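Local structure of Alpha/beta hydrolase family protein (Bacillus anthracis, 3OOS) at residues L26-L31 / V52-L57; F18-G23 / F42-T47; G122-S127 / C241-L246; S224-G229 / P248-T253; K254-N259 / I267-Q272. The protein probably acts as a hydrolase of the alpha/beta fold family, most likely cleaving its substrate with a serine nucleophile, although the substrate is not known. All coordinates share one frame; numbering follows the deposited sequence.

Interactions 1 and 4 are parallel strand pairs in one mixed sheet, their centres about 20 Å apart: the first is buried, the second partly exposed because strand 250-255 is an edge strand. Interaction 2 touches interaction 1 and is a surface contact joining strand 13-20 to the loop before strand 51-55, with a lysine, a threonine and a water in place of a backbone ladder. Interaction 3 packs the helix that links the two strands of interaction 4 against a buried loop, through one isoleucine and two waters. Interaction 5, partly buried, shares strand 250-255 with interaction 4 and meets the C-terminal helix, combining ring packing with a lysine that reaches a backbone carbonyl.

Interaction 1: residues L26-L31 / V52-L57; sequences LCVTHL and VYLVNL. With SO4 (sulfate ion), chain B.
Strands 26-28 and 52-55 pair in parallel, their axes 4.7 Å apart at closest and inclined by 24°, with Y53 N donating to L26 O, V28 N to Y53 O and V55 N to V28 O. The last of these bonds, 3.0 Å between V55 N and V28 O, runs nearly along the C=O axis. On the face carrying L26, V28, V52 and L54, V28 and V52 pack at an angle, V28 CG2 meeting V52 CG1 at 3.7 Å, while V28 CG1 turns to L54 CD1 at 3.9 Å. C27 lies on the other face, its SG 3.9 Å from V55 CG2. After the V28 O bond the next link is a side chain, that of T29. OG1 stands anti to the backbone N (chi1 -163°) and donates to V55 O at 2.7 Å, tilted 30° from that carbonyl plane. L57 comes in beside it, CD1 lying 3.2 Å from H30 O. The imidazole of H30 leads away from V52-L57; its NE2 donates to O3 of a sulfate, probably taken up from the crystallisation liquor, at 2.7 Å, in the ring plane. The same sulfate is bonded to S99 OG and A100 N, within a GxSxG sequence consistent with a nucleophile elbow. The T29 hydroxyl thus carries the pairing past its last backbone bond, while the next residue presents an imidazole N-H to an anion at the probable active site.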
# COMPACT_ATOMS: atom_id res chain seq x y z
N LEU A 26 -2.85 -8.52 11.78
CA LEU A 26 -2.78 -8.07 10.40
C LEU A 26 -1.67 -7.04 10.28
O LEU A 26 -1.69 -6.01 10.95
CB LEU A 26 -4.12 -7.45 9.97
CG LEU A 26 -4.20 -6.95 8.53
CD1 LEU A 26 -4.31 -8.12 7.56
CD2 LEU A 26 -5.40 -6.03 8.36
N CYS A 27 -0.70 -7.34 9.42
CA CYS A 27 0.37 -6.41 9.10
C CYS A 27 -0.08 -5.49 7.97
O CYS A 27 -0.61 -5.96 6.96
CB CYS A 27 1.64 -7.17 8.70
SG CYS A 27 3.04 -6.14 8.27
N VAL A 28 0.13 -4.19 8.15
CA VAL A 28 -0.15 -3.20 7.11
C VAL A 28 1.07 -2.32 6.93
O VAL A 28 1.63 -1.82 7.90
CB VAL A 28 -1.37 -2.30 7.46
CG1 VAL A 28 -1.52 -1.17 6.43
CG2 VAL A 28 -2.65 -3.12 7.57
N THR A 29 1.49 -2.15 5.68
CA THR A 29 2.53 -1.17 5.38
C THR A 29 2.41 -0.73 3.92
O THR A 29 1.50 -1.16 3.21
CB THR A 29 3.96 -1.70 5.74
OG1 THR A 29 4.88 -0.60 5.79
CG2 THR A 29 4.45 -2.74 4.74
N HIS A 30 3.30 0.15 3.51
CA HIS A 30 3.34 0.64 2.14
C HIS A 30 4.79 0.59 1.68
O HIS A 30 5.70 0.53 2.51
CB HIS A 30 2.81 2.07 2.08
CG HIS A 30 2.66 2.59 0.69
ND1 HIS A 30 3.62 3.38 0.09
CD2 HIS A 30 1.68 2.41 -0.23
CE1 HIS A 30 3.23 3.68 -1.14
NE2 HIS A 30 2.05 3.10 -1.36
N LEU A 31 5.01 0.60 0.38
CA LEU A 31 6.35 0.44 -0.16
C LEU A 31 7.26 1.65 0.03
O LEU A 31 8.49 1.51 0.09
CB LEU A 31 6.29 0.05 -1.64
CG LEU A 31 7.58 -0.50 -2.25
CD1 LEU A 31 8.07 -1.72 -1.48
CD2 LEU A 31 7.33 -0.85 -3.71
N VAL A 52 -4.06 -4.57 14.26
CA VAL A 52 -3.32 -4.04 13.11
C VAL A 52 -1.94 -3.53 13.50
O VAL A 52 -1.80 -2.68 14.37
CB VAL A 52 -4.12 -2.94 12.38
CG1 VAL A 52 -3.35 -2.41 11.17
CG2 VAL A 52 -5.48 -3.48 11.95
N TYR A 53 -0.92 -4.09 12.83
CA TYR A 53 0.47 -3.68 12.99
C TYR A 53 0.86 -2.83 11.79
O TYR A 53 1.13 -3.35 10.71
CB TYR A 53 1.38 -4.92 13.10
CG TYR A 53 1.13 -5.72 14.36
CD1 TYR A 53 0.08 -6.64 14.44
CD2 TYR A 53 1.94 -5.55 15.48
CE1 TYR A 53 -0.15 -7.37 15.60
CE2 TYR A 53 1.71 -6.27 16.64
CZ TYR A 53 0.67 -7.18 16.70
OH TYR A 53 0.44 -7.89 17.85
N LEU A 54 0.85 -1.51 12.00
CA LEU A 54 1.18 -0.54 10.96
C LEU A 54 2.68 -0.26 11.03
O LEU A 54 3.14 0.45 11.92
CB LEU A 54 0.36 0.74 11.16
CG LEU A 54 0.54 1.89 10.16
CD1 LEU A 54 0.10 1.49 8.76
CD2 LEU A 54 -0.23 3.12 10.64
N VAL A 55 3.42 -0.82 10.07
CA VAL A 55 4.88 -0.86 10.14
C VAL A 55 5.58 0.26 9.37
O VAL A 55 5.26 0.55 8.22
CB VAL A 55 5.42 -2.23 9.65
CG1 VAL A 55 6.95 -2.30 9.73
CG2 VAL A 55 4.79 -3.36 10.46
N ASN A 56 6.55 0.89 10.04
CA ASN A 56 7.54 1.74 9.37
C ASN A 56 8.72 0.89 8.91
O ASN A 56 9.43 0.29 9.72
CB ASN A 56 8.01 2.87 10.30
CG ASN A 56 7.13 4.12 10.21
OD1 ASN A 56 7.08 4.93 11.14
ND2 ASN A 56 6.45 4.28 9.08
N LEU A 57 8.91 0.82 7.59
CA LEU A 57 9.97 -0.00 7.01
C LEU A 57 11.34 0.65 7.20
O LEU A 57 11.44 1.75 7.75
CB LEU A 57 9.69 -0.26 5.53
CG LEU A 57 8.42 -1.05 5.22
CD1 LEU A 57 8.21 -1.14 3.71
CD2 LEU A 57 8.46 -2.44 5.86
S SO4 B . 0.98 4.90 -4.21
O1 SO4 B . 2.06 5.59 -4.90
O2 SO4 B . -0.23 4.98 -5.02
O3 SO4 B . 1.36 3.51 -3.99
O4 SO4 B . 0.74 5.55 -2.92

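Interaction 2: residues F18-G23 / F42-T47; sequences FLKGEG and FANPFT
K20 lies across T47 at the end of strand 13-20, its backbone pointing the side chain at the 42-47 loop. CG stands anti to the backbone N (chi1 -177°); the extended chain beyond it crosses T47 at an angle: CB and CG of K20 each lie 3.8 Å from T47 CG2, and CE is 3.6 Å from T47 OG1. The amino end stops beside the carboxamide of N44 and also makes a weak hydrogen bond to A1 O. G21 follows, its CA 3.5 Å from T47 O; a beta carbon here would collide with that oxygen, and at this backbone conformation (phi 109°) it would also be jammed against K20 O. At E22 the backbone takes over, N donating to a water that in turn donates to T47 O at 2.7 Å. T47 is itself fixed from within its loop: OG1 donates to N44 O at 2.6 Å, in the carbonyl plane, and T47 N bonds to the same oxygen. Two bonds to one carbonyl fix the rotation of the hydroxyl beside the lysine chain. The contact fastens the helically wound loop before strand 51-55 to the antiparallel part of the mixed alpha/beta hydrolase sheet, formed by the first strands of the chain.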
# COMPACT_ATOMS: atom_id res chain seq x y z
N PHE A 18 3.03 0.78 14.70
CA PHE A 18 1.91 1.26 15.49
C PHE A 18 0.86 0.17 15.58
O PHE A 18 0.57 -0.50 14.59
CB PHE A 18 1.36 2.56 14.88
CG PHE A 18 2.42 3.60 14.69
CD1 PHE A 18 2.72 4.50 15.72
CD2 PHE A 18 3.18 3.65 13.52
CE1 PHE A 18 3.74 5.44 15.57
CE2 PHE A 18 4.19 4.59 13.36
CZ PHE A 18 4.48 5.49 14.39
N LEU A 19 0.32 -0.03 16.78
CA LEU A 19 -0.68 -1.05 17.02
C LEU A 19 -2.04 -0.45 17.36
O LEU A 19 -2.13 0.48 18.18
CB LEU A 19 -0.25 -1.99 18.16
CG LEU A 19 -1.26 -3.09 18.54
CD1 LEU A 19 -1.40 -4.13 17.43
CD2 LEU A 19 -0.88 -3.75 19.85
N LYS A 20 -3.08 -0.97 16.73
CA LYS A 20 -4.46 -0.64 17.10
C LYS A 20 -5.38 -1.80 16.75
O LYS A 20 -5.26 -2.40 15.68
CB LYS A 20 -4.93 0.64 16.40
CG LYS A 20 -6.34 1.09 16.79
CD LYS A 20 -6.71 2.39 16.09
CE LYS A 20 -8.19 2.72 16.27
NZ LYS A 20 -8.55 4.01 15.64
N GLY A 21 -6.28 -2.13 17.67
CA GLY A 21 -7.33 -3.10 17.41
C GLY A 21 -7.15 -4.43 18.12
O GLY A 21 -6.05 -4.79 18.54
N GLU A 22 -8.27 -5.14 18.25
CA GLU A 22 -8.29 -6.49 18.79
C GLU A 22 -8.71 -7.45 17.69
O GLU A 22 -9.48 -7.09 16.79
CB GLU A 22 -9.28 -6.59 19.95
CG GLU A 22 -8.92 -5.78 21.18
CD GLU A 22 -9.91 -5.96 22.31
OE1 GLU A 22 -9.97 -7.07 22.88
OE2 GLU A 22 -10.63 -5.00 22.63
N GLY A 23 -8.19 -8.67 17.76
CA GLY A 23 -8.55 -9.71 16.80
C GLY A 23 -7.31 -10.34 16.20
O GLY A 23 -6.21 -10.12 16.71
N PHE A 42 -6.20 3.89 5.36
CA PHE A 42 -6.33 2.54 4.82
C PHE A 42 -6.28 1.49 5.93
O PHE A 42 -7.08 0.55 5.95
CB PHE A 42 -5.26 2.27 3.75
CG PHE A 42 -5.09 0.81 3.40
CD1 PHE A 42 -6.08 0.12 2.70
CD2 PHE A 42 -3.93 0.14 3.75
CE1 PHE A 42 -5.92 -1.22 2.39
CE2 PHE A 42 -3.75 -1.20 3.44
CZ PHE A 42 -4.75 -1.89 2.75
N ALA A 43 -5.35 1.67 6.87
CA ALA A 43 -5.19 0.73 7.99
C ALA A 43 -6.35 0.78 8.98
O ALA A 43 -6.76 -0.26 9.51
CB ALA A 43 -3.86 0.99 8.72
N ASN A 44 -6.89 1.97 9.22
CA ASN A 44 -7.85 2.17 10.31
C ASN A 44 -9.12 1.30 10.27
O ASN A 44 -9.50 0.76 11.31
CB ASN A 44 -8.21 3.66 10.47
CG ASN A 44 -8.65 4.00 11.88
OD1 ASN A 44 -9.61 4.76 12.08
ND2 ASN A 44 -7.96 3.45 12.87
N PRO A 45 -9.77 1.15 9.09
CA PRO A 45 -10.97 0.30 9.08
C PRO A 45 -10.70 -1.13 9.53
O PRO A 45 -11.59 -1.77 10.09
CB PRO A 45 -11.39 0.33 7.61
CG PRO A 45 -10.90 1.64 7.11
CD PRO A 45 -9.58 1.84 7.80
N PHE A 46 -9.49 -1.63 9.31
CA PHE A 46 -9.15 -2.99 9.72
C PHE A 46 -9.11 -3.18 11.23
O PHE A 46 -9.31 -4.29 11.72
CB PHE A 46 -7.84 -3.43 9.06
CG PHE A 46 -7.94 -3.58 7.58
CD1 PHE A 46 -8.48 -4.73 7.02
CD2 PHE A 46 -7.53 -2.55 6.73
CE1 PHE A 46 -8.59 -4.87 5.63
CE2 PHE A 46 -7.64 -2.67 5.35
CZ PHE A 46 -8.17 -3.84 4.80
N THR A 47 -8.89 -2.08 11.97
CA THR A 47 -8.80 -2.14 13.43
C THR A 47 -10.13 -2.49 14.12
O THR A 47 -10.14 -2.81 15.30
CB THR A 47 -8.26 -0.82 14.04
OG1 THR A 47 -9.22 0.23 13.87
CG2 THR A 47 -6.94 -0.43 13.39
O HOH W 1 -10.83 -4.54 17.22

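Interaction 3: residues G122-S127 / C241-L246; sequences GGAAAS and CEIANL
I243 points its side chain at the loop after strand 116-122, where it meets A124, A125 and A126; its helix, 237-246, is the connection of the beta-alpha-beta unit of strands 224-229 and 250-255 in the alpha/beta hydrolase fold. CG1 stands anti to the carbonyl carbon (chi1 -68°), and chi2 of 163° extends CD1 onward to the backbone of the loop. The methyl ends against the A124-A125 peptide, with CD1 3.6 Å from A125 N and 4.1 Å from A124 CB. One carbon back, CG1 rests 4.0 Å from A126 CB. The alanine methyls differ in aim: A126 turns its CB toward the helix and A125 turns its CB away, so the latter meets I243 by its backbone. The other branch of I243 faces the sheet, its CG2 lying against I226 of strand 224-229. One helical residue earlier, E242 runs extended past A126, its OE1 standing 4.3 Å from A126 CB. No direct hydrogen bond joins the two segments; polar contact is left to two waters that both donate to this carboxylate oxygen. A126 CB also packs against R214 and L217 of helix 214-217, and R214 touches E242 as well, so a second helix borders the junction. One of the waters accepts from A126 N at 2.7 Å, while the other is hydrogen-bonded to S127 OG, also at 2.7 Å.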
# COMPACT_ATOMS: atom_id res chain seq x y z
N GLY A 122 -5.19 -3.94 -2.65
CA GLY A 122 -5.98 -2.86 -3.24
C GLY A 122 -5.27 -2.09 -4.32
O GLY A 122 -4.08 -1.79 -4.20
N GLY A 123 -6.00 -1.77 -5.39
CA GLY A 123 -5.51 -0.89 -6.46
C GLY A 123 -4.11 -1.20 -6.97
O GLY A 123 -3.32 -0.29 -7.21
N ALA A 124 -3.81 -2.49 -7.14
CA ALA A 124 -2.45 -2.89 -7.50
C ALA A 124 -2.38 -3.53 -8.89
O ALA A 124 -3.33 -3.45 -9.67
CB ALA A 124 -1.88 -3.83 -6.44
N ALA A 125 -1.24 -4.13 -9.19
CA ALA A 125 -1.03 -4.81 -10.46
C ALA A 125 -0.04 -5.93 -10.22
O ALA A 125 0.79 -5.85 -9.31
CB ALA A 125 -0.50 -3.84 -11.50
N ALA A 126 -0.12 -6.97 -11.05
CA ALA A 126 0.76 -8.13 -10.94
C ALA A 126 2.07 -7.96 -11.72
O ALA A 126 2.96 -8.81 -11.65
CB ALA A 126 0.02 -9.39 -11.40
N SER A 127 2.19 -6.86 -12.46
CA SER A 127 3.43 -6.55 -13.18
C SER A 127 3.54 -5.05 -13.45
O SER A 127 2.61 -4.29 -13.17
CB SER A 127 3.50 -7.31 -14.50
OG SER A 127 2.74 -6.66 -15.50
N CYS A 241 -8.50 -7.07 -11.75
CA CYS A 241 -9.18 -8.22 -12.35
C CYS A 241 -8.18 -9.33 -12.68
O CYS A 241 -8.43 -10.51 -12.41
CB CYS A 241 -9.93 -7.82 -13.62
SG CYS A 241 -11.34 -6.76 -13.30
N GLU A 242 -7.03 -8.94 -13.23
CA GLU A 242 -5.98 -9.90 -13.56
C GLU A 242 -5.47 -10.62 -12.31
O GLU A 242 -5.37 -11.84 -12.30
CB GLU A 242 -4.81 -9.23 -14.29
CG GLU A 242 -3.65 -10.19 -14.55
CD GLU A 242 -2.54 -9.58 -15.37
OE1 GLU A 242 -2.05 -8.49 -15.01
OE2 GLU A 242 -2.14 -10.20 -16.38
N ILE A 243 -5.14 -9.85 -11.27
CA ILE A 243 -4.68 -10.42 -10.01
C ILE A 243 -5.67 -11.46 -9.47
O ILE A 243 -5.28 -12.59 -9.14
CB ILE A 243 -4.43 -9.34 -8.93
CG1 ILE A 243 -3.23 -8.47 -9.32
CG2 ILE A 243 -4.19 -9.98 -7.57
CD1 ILE A 243 -3.15 -7.14 -8.55
N ALA A 244 -6.95 -11.08 -9.39
CA ALA A 244 -7.98 -11.96 -8.85
C ALA A 244 -8.20 -13.22 -9.69
O ALA A 244 -8.52 -14.28 -9.16
CB ALA A 244 -9.28 -11.21 -8.66
N ASN A 245 -8.01 -13.10 -11.01
CA ASN A 245 -8.12 -14.26 -11.89
C ASN A 245 -6.95 -15.24 -11.72
O ASN A 245 -7.14 -16.46 -11.71
CB ASN A 245 -8.24 -13.83 -13.35
CG ASN A 245 -8.24 -15.02 -14.30
OD1 ASN A 245 -9.23 -15.74 -14.41
ND2 ASN A 245 -7.11 -15.24 -14.97
N LEU A 246 -5.74 -14.69 -11.59
CA LEU A 246 -4.53 -15.51 -11.54
C LEU A 246 -4.40 -16.31 -10.24
O LEU A 246 -3.98 -17.47 -10.25
CB LEU A 246 -3.28 -14.65 -11.77
CG LEU A 246 -3.09 -14.10 -13.19
CD1 LEU A 246 -1.92 -13.14 -13.24
CD2 LEU A 246 -2.92 -15.22 -14.22
O HOH W 2 -2.31 -7.09 -12.69
O HOH W 3 0.14 -7.15 -15.85

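Interaction 4: residues S224-G229 / P248-T253; sequences SFIYCG and PNATLT
Strands 224-229 and 250-255 are the two strands of a beta-alpha-beta unit, linked through helix 237-246, and they pair in parallel at the edge of the alpha/beta hydrolase sheet. S224 O accepts from T251 N, T251 O from I226 N, I226 O from T253 N and T253 O from C228 N; the last bond is the longest, 3.2 Å between T253 O and C228 N. On the face turned to the connecting helix, I226 is central. Its CG1 lies 4.2 Å from A250 CB and its CG2 meets L252 CD1 at 4.0 Å, the leucine crossing it obliquely. S224 adds CB to A250 CB at 4.0 Å, while its hydroxyl bonds to I222 O. On the other face F225 and T251 lie side by side, pointing the same way, with T251 OG1 3.5 Å from ring atom CD1 of F225. Y227 CB lies 4.1 Å from T253 CB, but its ring swings away from the edge strand: CG sits between the backbone N and the carbonyl carbon (chi1 75°), and OH bonds to H98 ND1, next to the probable nucleophile S99. Between the two threonines a single water donates to I226 O at 2.9 Å and is also hydrogen-bonded to T251 OG1, and to T253 OG1 at 2.7 Å.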
# COMPACT_ATOMS: atom_id res chain seq x y z
N SER A 224 -7.11 -14.60 -0.74
CA SER A 224 -6.63 -13.35 -1.30
C SER A 224 -7.81 -12.45 -1.62
O SER A 224 -8.65 -12.79 -2.46
CB SER A 224 -5.80 -13.62 -2.55
OG SER A 224 -4.69 -14.45 -2.22
N PHE A 225 -7.88 -11.32 -0.94
CA PHE A 225 -9.01 -10.41 -1.08
C PHE A 225 -8.58 -9.18 -1.87
O PHE A 225 -7.91 -8.29 -1.34
CB PHE A 225 -9.58 -10.06 0.30
CG PHE A 225 -10.02 -11.26 1.09
CD1 PHE A 225 -11.30 -11.78 0.95
CD2 PHE A 225 -9.14 -11.88 1.98
CE1 PHE A 225 -11.71 -12.91 1.68
CE2 PHE A 225 -9.54 -13.00 2.72
CZ PHE A 225 -10.82 -13.52 2.56
N ILE A 226 -8.94 -9.17 -3.15
CA ILE A 226 -8.52 -8.13 -4.08
C ILE A 226 -9.64 -7.10 -4.20
O ILE A 226 -10.81 -7.46 -4.24
CB ILE A 226 -8.20 -8.72 -5.49
CG1 ILE A 226 -7.44 -10.06 -5.40
CG2 ILE A 226 -7.47 -7.71 -6.37
CD1 ILE A 226 -6.15 -10.04 -4.56
N TYR A 227 -9.28 -5.82 -4.24
CA TYR A 227 -10.28 -4.77 -4.44
C TYR A 227 -9.68 -3.62 -5.24
O TYR A 227 -8.46 -3.47 -5.30
CB TYR A 227 -10.86 -4.26 -3.09
CG TYR A 227 -9.90 -3.36 -2.34
CD1 TYR A 227 -9.83 -1.99 -2.63
CD2 TYR A 227 -9.05 -3.87 -1.36
CE1 TYR A 227 -8.95 -1.16 -1.95
CE2 TYR A 227 -8.17 -3.05 -0.67
CZ TYR A 227 -8.12 -1.70 -0.98
OH TYR A 227 -7.23 -0.87 -0.32
N CYS A 228 -10.55 -2.80 -5.82
CA CYS A 228 -10.11 -1.64 -6.58
C CYS A 228 -11.28 -0.70 -6.82
O CYS A 228 -12.42 -1.15 -6.98
CB CYS A 228 -9.53 -2.07 -7.93
SG CYS A 228 -8.61 -0.79 -8.82
N GLY A 229 -11.00 0.60 -6.83
CA GLY A 229 -11.97 1.59 -7.28
C GLY A 229 -12.14 1.48 -8.78
O GLY A 229 -11.16 1.36 -9.52
N PRO A 248 -5.61 -18.60 -7.47
CA PRO A 248 -6.68 -19.61 -7.44
C PRO A 248 -7.81 -19.34 -6.43
O PRO A 248 -8.97 -19.57 -6.76
CB PRO A 248 -5.94 -20.90 -7.08
CG PRO A 248 -4.56 -20.69 -7.54
CD PRO A 248 -4.28 -19.22 -7.40
N ASN A 249 -7.47 -18.87 -5.23
CA ASN A 249 -8.47 -18.69 -4.18
C ASN A 249 -8.79 -17.22 -3.88
O ASN A 249 -9.04 -16.85 -2.72
CB ASN A 249 -8.05 -19.43 -2.90
CG ASN A 249 -7.79 -20.91 -3.13
OD1 ASN A 249 -6.69 -21.41 -2.88
ND2 ASN A 249 -8.80 -21.62 -3.61
N ALA A 250 -8.79 -16.39 -4.92
CA ALA A 250 -9.03 -14.95 -4.75
C ALA A 250 -10.48 -14.55 -4.94
O ALA A 250 -11.21 -15.18 -5.70
CB ALA A 250 -8.14 -14.15 -5.69
N THR A 251 -10.88 -13.48 -4.25
CA THR A 251 -12.13 -12.79 -4.54
C THR A 251 -11.81 -11.37 -5.02
O THR A 251 -10.73 -10.84 -4.75
CB THR A 251 -13.07 -12.71 -3.31
OG1 THR A 251 -12.48 -11.90 -2.29
CG2 THR A 251 -13.40 -14.10 -2.76
N LEU A 252 -12.76 -10.77 -5.73
CA LEU A 252 -12.61 -9.42 -6.25
C LEU A 252 -13.79 -8.55 -5.84
O LEU A 252 -14.94 -8.94 -6.03
CB LEU A 252 -12.47 -9.44 -7.78
CG LEU A 252 -12.35 -8.10 -8.50
CD1 LEU A 252 -11.09 -7.32 -8.10
CD2 LEU A 252 -12.40 -8.31 -10.01
N THR A 253 -13.49 -7.39 -5.26
CA THR A 253 -14.52 -6.46 -4.81
C THR A 253 -14.35 -5.13 -5.54
O THR A 253 -13.29 -4.51 -5.47
CB THR A 253 -14.46 -6.24 -3.28
OG1 THR A 253 -14.59 -7.50 -2.62
CG2 THR A 253 -15.59 -5.32 -2.82
O HOH W 4 -10.23 -15.40 -0.92
O HOH W 5 -12.38 -9.11 -2.52

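Interaction 5: residues K254-N259 / I267-Q272; sequences KFEESN and IDKFNQ
F255 and F270 supply the apolar part of the contact between the end of strand 250-255 and the C-terminal helix. Their side chains cross at about a right angle, yet the ring planes differ by only 37°, an oblique meeting in which F255 CZ comes within 3.6 Å of F270 CD1. The edge of the F255 ring is set against the helix backbone, with F270 N near its plane and 3.6 Å from CE1. K269 CE lies over one face of the ring, offset toward the rim, while CG is 3.6 Å from F255 CE1. K269 CG is anti to the backbone N (chi1 -174°), and the extended chain beyond it carries NZ past the ring to K254 O. The polar part gathers at the lysine tip. NZ donates to K254 O at 2.8 Å, and to two waters: one also accepts from E256 N, the other donates to E256 OE2. E256 OE2 itself stays 5.1 Å from K269 NZ, and the cation-pi approach of NZ to the F255 ring is long and at most weak. F270 also meets Y227 of strand 224-229 edge-to-face. The ammonium group is therefore held by a carbonyl and waters, and the E256 carboxylate, linked through a water, probably adds a longer-range favourable charge effect.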
# COMPACT_ATOMS: atom_id res chain seq x y z
N LYS A 254 -15.40 -4.72 -6.23
CA LYS A 254 -15.38 -3.49 -7.02
C LYS A 254 -16.01 -2.35 -6.23
O LYS A 254 -17.10 -2.48 -5.69
CB LYS A 254 -16.14 -3.70 -8.33
CG LYS A 254 -15.99 -2.57 -9.33
CD LYS A 254 -16.64 -2.94 -10.64
CE LYS A 254 -16.06 -2.13 -11.79
NZ LYS A 254 -16.65 -2.54 -13.09
N PHE A 255 -15.30 -1.23 -6.18
CA PHE A 255 -15.82 -0.03 -5.54
C PHE A 255 -16.25 0.95 -6.63
O PHE A 255 -15.44 1.63 -7.25
CB PHE A 255 -14.80 0.55 -4.55
CG PHE A 255 -14.67 -0.26 -3.29
CD1 PHE A 255 -15.45 0.05 -2.17
CD2 PHE A 255 -13.80 -1.34 -3.21
CE1 PHE A 255 -15.35 -0.70 -1.00
CE2 PHE A 255 -13.69 -2.10 -2.04
CZ PHE A 255 -14.46 -1.78 -0.94
N GLU A 256 -17.56 0.97 -6.87
CA GLU A 256 -18.15 1.63 -8.04
C GLU A 256 -18.06 3.15 -7.99
O GLU A 256 -18.05 3.80 -9.04
CB GLU A 256 -19.62 1.21 -8.19
CG GLU A 256 -19.90 -0.29 -8.08
CD GLU A 256 -19.61 -1.06 -9.36
OE1 GLU A 256 -19.31 -0.44 -10.40
OE2 GLU A 256 -19.71 -2.31 -9.33
N GLU A 257 -18.00 3.71 -6.79
CA GLU A 257 -17.97 5.17 -6.62
C GLU A 257 -16.63 5.65 -6.06
O GLU A 257 -16.56 6.65 -5.34
CB GLU A 257 -19.12 5.63 -5.73
CG GLU A 257 -20.42 5.87 -6.48
CD GLU A 257 -21.46 6.52 -5.61
OE1 GLU A 257 -21.70 7.74 -5.77
OE2 GLU A 257 -22.03 5.83 -4.74
N SER A 258 -15.57 4.94 -6.43
CA SER A 258 -14.23 5.26 -5.94
C SER A 258 -13.23 5.39 -7.07
O SER A 258 -13.33 4.71 -8.10
CB SER A 258 -13.74 4.19 -4.96
OG SER A 258 -14.55 4.12 -3.80
N ASN A 259 -12.27 6.28 -6.85
CA ASN A 259 -11.09 6.38 -7.70
C ASN A 259 -9.97 5.55 -7.08
O ASN A 259 -9.96 4.32 -7.21
CB ASN A 259 -10.70 7.85 -7.89
CG ASN A 259 -9.60 8.04 -8.92
OD1 ASN A 259 -8.60 7.33 -8.91
ND2 ASN A 259 -9.78 9.02 -9.79
N ILE A 267 -16.87 4.45 2.68
CA ILE A 267 -16.53 3.96 4.02
C ILE A 267 -17.39 2.76 4.46
O ILE A 267 -16.85 1.76 4.95
CB ILE A 267 -16.55 5.11 5.07
CG1 ILE A 267 -15.39 6.08 4.81
CG2 ILE A 267 -16.48 4.56 6.49
CD1 ILE A 267 -15.47 7.39 5.58
N ASP A 268 -18.70 2.87 4.28
CA ASP A 268 -19.62 1.79 4.67
C ASP A 268 -19.33 0.49 3.92
O ASP A 268 -19.26 -0.58 4.53
CB ASP A 268 -21.08 2.19 4.46
CG ASP A 268 -21.56 3.22 5.47
OD1 ASP A 268 -20.91 3.40 6.53
OD2 ASP A 268 -22.62 3.85 5.22
N LYS A 269 -19.17 0.59 2.60
CA LYS A 269 -18.86 -0.59 1.79
C LYS A 269 -17.48 -1.16 2.12
O LYS A 269 -17.31 -2.39 2.14
CB LYS A 269 -18.99 -0.29 0.29
CG LYS A 269 -18.83 -1.53 -0.59
CD LYS A 269 -19.20 -1.25 -2.03
CE LYS A 269 -18.82 -2.43 -2.92
NZ LYS A 269 -19.50 -2.37 -4.24
N PHE A 270 -16.51 -0.29 2.38
CA PHE A 270 -15.18 -0.77 2.77
C PHE A 270 -15.21 -1.50 4.11
O PHE A 270 -14.51 -2.49 4.30
CB PHE A 270 -14.13 0.34 2.76
CG PHE A 270 -12.72 -0.19 2.74
CD1 PHE A 270 -12.12 -0.55 1.54
CD2 PHE A 270 -12.00 -0.35 3.93
CE1 PHE A 270 -10.83 -1.06 1.51
CE2 PHE A 270 -10.71 -0.87 3.91
CZ PHE A 270 -10.12 -1.22 2.70
N ASN A 271 -16.02 -1.00 5.05
CA ASN A 271 -16.22 -1.67 6.33
C ASN A 271 -16.80 -3.07 6.14
O ASN A 271 -16.37 -4.02 6.80
CB ASN A 271 -17.11 -0.84 7.26
CG ASN A 271 -16.36 0.31 7.90
OD1 ASN A 271 -15.13 0.27 8.05
ND2 ASN A 271 -17.09 1.35 8.29
N GLN A 272 -17.76 -3.20 5.22
CA GLN A 272 -18.34 -4.50 4.88
C GLN A 272 -17.28 -5.41 4.28
O GLN A 272 -17.21 -6.60 4.60
CB GLN A 272 -19.52 -4.33 3.92
CG GLN A 272 -20.29 -5.62 3.65
CD GLN A 272 -20.73 -6.31 4.93
OE1 GLN A 272 -21.30 -5.69 5.82
NE2 GLN A 272 -20.47 -7.61 5.02
O HOH W 6 -19.43 0.37 -4.87
O HOH W 7 -19.65 -3.85 -6.69